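Local coordinates for antitoxin (Nitrosomonas europaea, PDB 2ODK), which probably serves as the antitoxin of a type II toxin-antitoxin pair of the Phd/YefM family, at the interface of chains A and B. Residues are numbered along the deposited sequence; one frame, centred on the assembly and turned at random. Chains: chain A/B, Hypothetical protein.

The interface of chains A and B. Residues chain A 8, 30, 32, 37-38; chain B 15-16, 19-20, 23.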
ATOM      1  N   VAL A   8      11.535   0.366  -3.077  1.00 12.30           N
ATOM      2  CA  VAL A   8      10.790  -0.744  -3.694  1.00 12.37           C
ATOM      3  C   VAL A   8      11.419  -2.121  -3.434  1.00 12.93           C
ATOM      4  O   VAL A   8      10.716  -3.088  -3.084  1.00 13.17           O
ATOM      5  CB  VAL A   8      10.495  -0.453  -5.198  1.00 12.39           C
ATOM      6  CG1 VAL A   8      11.795  -0.326  -5.999  1.00 13.92           C
ATOM      7  CG2 VAL A   8       9.564  -1.537  -5.761  1.00 14.98           C
ATOM      8  N   VAL A  30       6.219   3.746   0.169  1.00 11.26           N
ATOM      9  CA  VAL A  30       7.136   3.049  -0.720  0.50 10.94           C
ATOM     10  C   VAL A  30       7.747   4.071  -1.677  1.00 10.90           C
ATOM     11  O   VAL A  30       7.011   4.885  -2.244  1.00 11.66           O
ATOM     12  CB  VAL A  30       6.356   2.039  -1.563  0.50 10.62           C
ATOM     13  CG1 VAL A  30       7.286   1.295  -2.543  0.50 10.80           C
ATOM     14  CG2 VAL A  30       5.622   1.065  -0.642  0.50  9.50           C
ATOM     15  N   ARG A  32      10.584   4.881  -5.105  1.00 11.00           N
ATOM     16  CA  ARG A  32      11.434   4.394  -6.197  1.00 10.66           C
ATOM     17  C   ARG A  32      12.340   5.557  -6.471  1.00 10.28           C
ATOM     18  O   ARG A  32      11.884   6.697  -6.479  1.00 10.66           O
ATOM     19  CB  ARG A  32      10.611   4.107  -7.479  1.00 12.21           C
ATOM     20  CG  ARG A  32       9.732   2.861  -7.411  1.00 13.48           C
ATOM     21  CD  ARG A  32       9.122   2.504  -8.739  1.00 11.31           C
ATOM     22  NE  ARG A  32       8.318   3.537  -9.362  1.00 14.53           N
ATOM     23  CZ  ARG A  32       7.196   3.271 -10.022  1.00 13.47           C
ATOM     24  NH1 ARG A  32       6.726   1.997 -10.036  1.00 12.11           N
ATOM     25  NH2 ARG A  32       6.548   4.286 -10.627  1.00 13.86           N
ATOM     26  N   GLU A  37       6.338   7.290  -3.671  1.00 12.06           N
ATOM     27  CA  GLU A  37       5.475   6.927  -4.796  1.00 12.23           C
ATOM     28  C   GLU A  37       4.085   6.475  -4.333  1.00 11.72           C
ATOM     29  O   GLU A  37       3.086   6.751  -5.018  1.00 11.97           O
ATOM     30  CB  GLU A  37       6.119   5.825  -5.659  1.00 12.95           C
ATOM     31  CG  GLU A  37       7.294   6.367  -6.521  1.00 15.45           C
ATOM     32  CD  GLU A  37       6.827   7.317  -7.622  1.00 18.51           C
ATOM     33  OE1 GLU A  37       5.596   7.392  -7.837  1.00 21.92           O
ATOM     34  OE2 GLU A  37       7.659   8.001  -8.263  1.00 18.20           O
ATOM     35  N   ALA A  38       4.048   5.717  -3.240  1.00 11.70           N
ATOM     36  CA  ALA A  38       2.778   5.115  -2.824  1.00 11.08           C
ATOM     37  C   ALA A  38       2.790   4.841  -1.351  1.00 11.39           C
ATOM     38  O   ALA A  38       3.825   4.977  -0.710  1.00 11.06           O
ATOM     39  CB  ALA A  38       2.509   3.827  -3.626  1.00 12.07           C
TER
ATOM     40  N   PHE B  15       5.978  -7.679  -6.572  1.00 11.22           N
ATOM     41  CA  PHE B  15       5.847  -6.378  -5.926  1.00 11.60           C
ATOM     42  C   PHE B  15       6.023  -5.226  -6.889  1.00 11.01           C
ATOM     43  O   PHE B  15       5.292  -4.242  -6.811  1.00 11.00           O
ATOM     44  CB  PHE B  15       6.797  -6.238  -4.747  1.00 11.39           C
ATOM     45  CG  PHE B  15       6.496  -5.026  -3.896  1.00 11.68           C
ATOM     46  CD1 PHE B  15       5.476  -5.039  -2.964  1.00 15.02           C
ATOM     47  CD2 PHE B  15       7.208  -3.843  -4.097  1.00 13.62           C
ATOM     48  CE1 PHE B  15       5.193  -3.882  -2.225  1.00 16.25           C
ATOM     49  CE2 PHE B  15       6.921  -2.716  -3.364  1.00 13.14           C
ATOM     50  CZ  PHE B  15       5.895  -2.733  -2.434  1.00 13.59           C
ATOM     51  N   SER B  16       7.016  -5.319  -7.806  1.00 11.58           N
ATOM     52  CA  SER B  16       7.168  -4.200  -8.717  1.00 11.24           C
ATOM     53  C   SER B  16       5.954  -3.988  -9.613  1.00  9.85           C
ATOM     54  O   SER B  16       5.612  -2.857  -9.924  1.00 11.01           O
ATOM     55  CB  SER B  16       8.384  -4.379  -9.597  1.00 11.86           C
ATOM     56  OG  SER B  16       9.592  -4.256  -8.855  1.00 13.02           O
ATOM     57  N   LEU B  19       3.195  -2.383  -7.494  1.00  9.92           N
ATOM     58  CA  LEU B  19       3.388  -0.920  -7.363  1.00 10.59           C
ATOM     59  C   LEU B  19       3.073  -0.210  -8.674  1.00 10.32           C
ATOM     60  O   LEU B  19       2.420   0.843  -8.683  1.00 10.99           O
ATOM     61  CB  LEU B  19       4.830  -0.661  -6.895  1.00 10.96           C
ATOM     62  CG  LEU B  19       5.245   0.801  -6.807  1.00 11.69           C
ATOM     63  CD1 LEU B  19       4.338   1.599  -5.852  1.00 12.42           C
ATOM     64  CD2 LEU B  19       6.674   0.906  -6.300  1.00 12.58           C
ATOM     65  N   ASP B  20       3.527  -0.746  -9.828  1.00 10.15           N
ATOM     66  CA  ASP B  20       3.141  -0.065 -11.081  1.00 11.02           C
ATOM     67  C   ASP B  20       1.632  -0.080 -11.289  1.00 11.23           C
ATOM     68  O   ASP B  20       1.078   0.885 -11.825  1.00 12.31           O
ATOM     69  CB  ASP B  20       3.812  -0.712 -12.311  1.00 10.66           C
ATOM     70  CG  ASP B  20       5.185  -0.136 -12.624  1.00 11.58           C
ATOM     71  OD1 ASP B  20       5.375   1.091 -12.430  1.00 12.15           O
ATOM     72  OD2 ASP B  20       6.050  -0.940 -13.080  1.00 11.51           O
ATOM     73  N   ILE B  23       0.026   2.747  -9.392  1.00 12.02           N
ATOM     74  CA  ILE B  23       0.181   4.075  -9.970  0.50 13.56           C
ATOM     75  C   ILE B  23      -0.565   4.220 -11.302  1.00 14.35           C
ATOM     76  O   ILE B  23      -1.088   5.319 -11.605  1.00 16.42           O
ATOM     77  CB  ILE B  23       1.648   4.434 -10.125  0.50 13.36           C
ATOM     78  CG1 ILE B  23       2.292   4.555  -8.743  0.50 13.83           C
ATOM     79  CG2 ILE B  23       1.831   5.737 -10.940  0.50 14.40           C
ATOM     80  CD1 ILE B  23       3.789   4.336  -8.735  0.50 13.45           C
TER
HETATM   81  O   HOH W   1       4.435   3.679 -12.509  1.00 13.08           O
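A:Arg32 reaches over helix 15-25 of chain B and meets B:Asp20 in a salt bridge, its guanidinium NH1 lying 2.9 Å from carboxylate OD1. The hydrogen bond of this pair is bent, 136° at the hydrogen: OD1 is approached from above the carboxylate plane, and the two flat groups are turned well out of parallel. Water 1 completes the link. Its oxygen lies in the guanidinium plane at the edge, 2.9 Å from A:Arg32 NH2, and also touches B:Asp20 OD1, so one carboxylate oxygen is gripped both directly and through solvent. The bend of the arginine chain at chi3 (-57°) turns the guanidinium toward the acid, while its CG and CD methylenes run past B:Leu19 in the opposite direction. On the same side of the guanidinium plane as B:Leu19 CD2, and opposite B:Asp20 OD1, CD1 of B:Ile23 meets the arginine tip to tip, 3.8 Å from A:Arg32 CZ. This methyl also lies near OE1 of A:Glu37.

B:Leu19 is the apolar centre of the patch. With CG anti to the backbone N (chi1 175°), its two methyls divide the work: CD1 of B:Leu19 rests on CB of A:Ala38 at 3.6 Å, whereas CD2 touches A:Val30 CG1 tip to tip and also packs on A:Val8 CG2. That valine methyl in turn lies in plane at the edge of the B:Phe15 ring. Helix 15-25 thus packs against the start of helix 8-13 and strands 28-32 and 35-42 of the other subunit. The two-fold axis repeats the patch with the chains exchanged, consistent with the dimeric antitoxins of this family. At its phenylalanine end, A:Val8 CG2 stands 3.7 Å from B:Phe15 CD2.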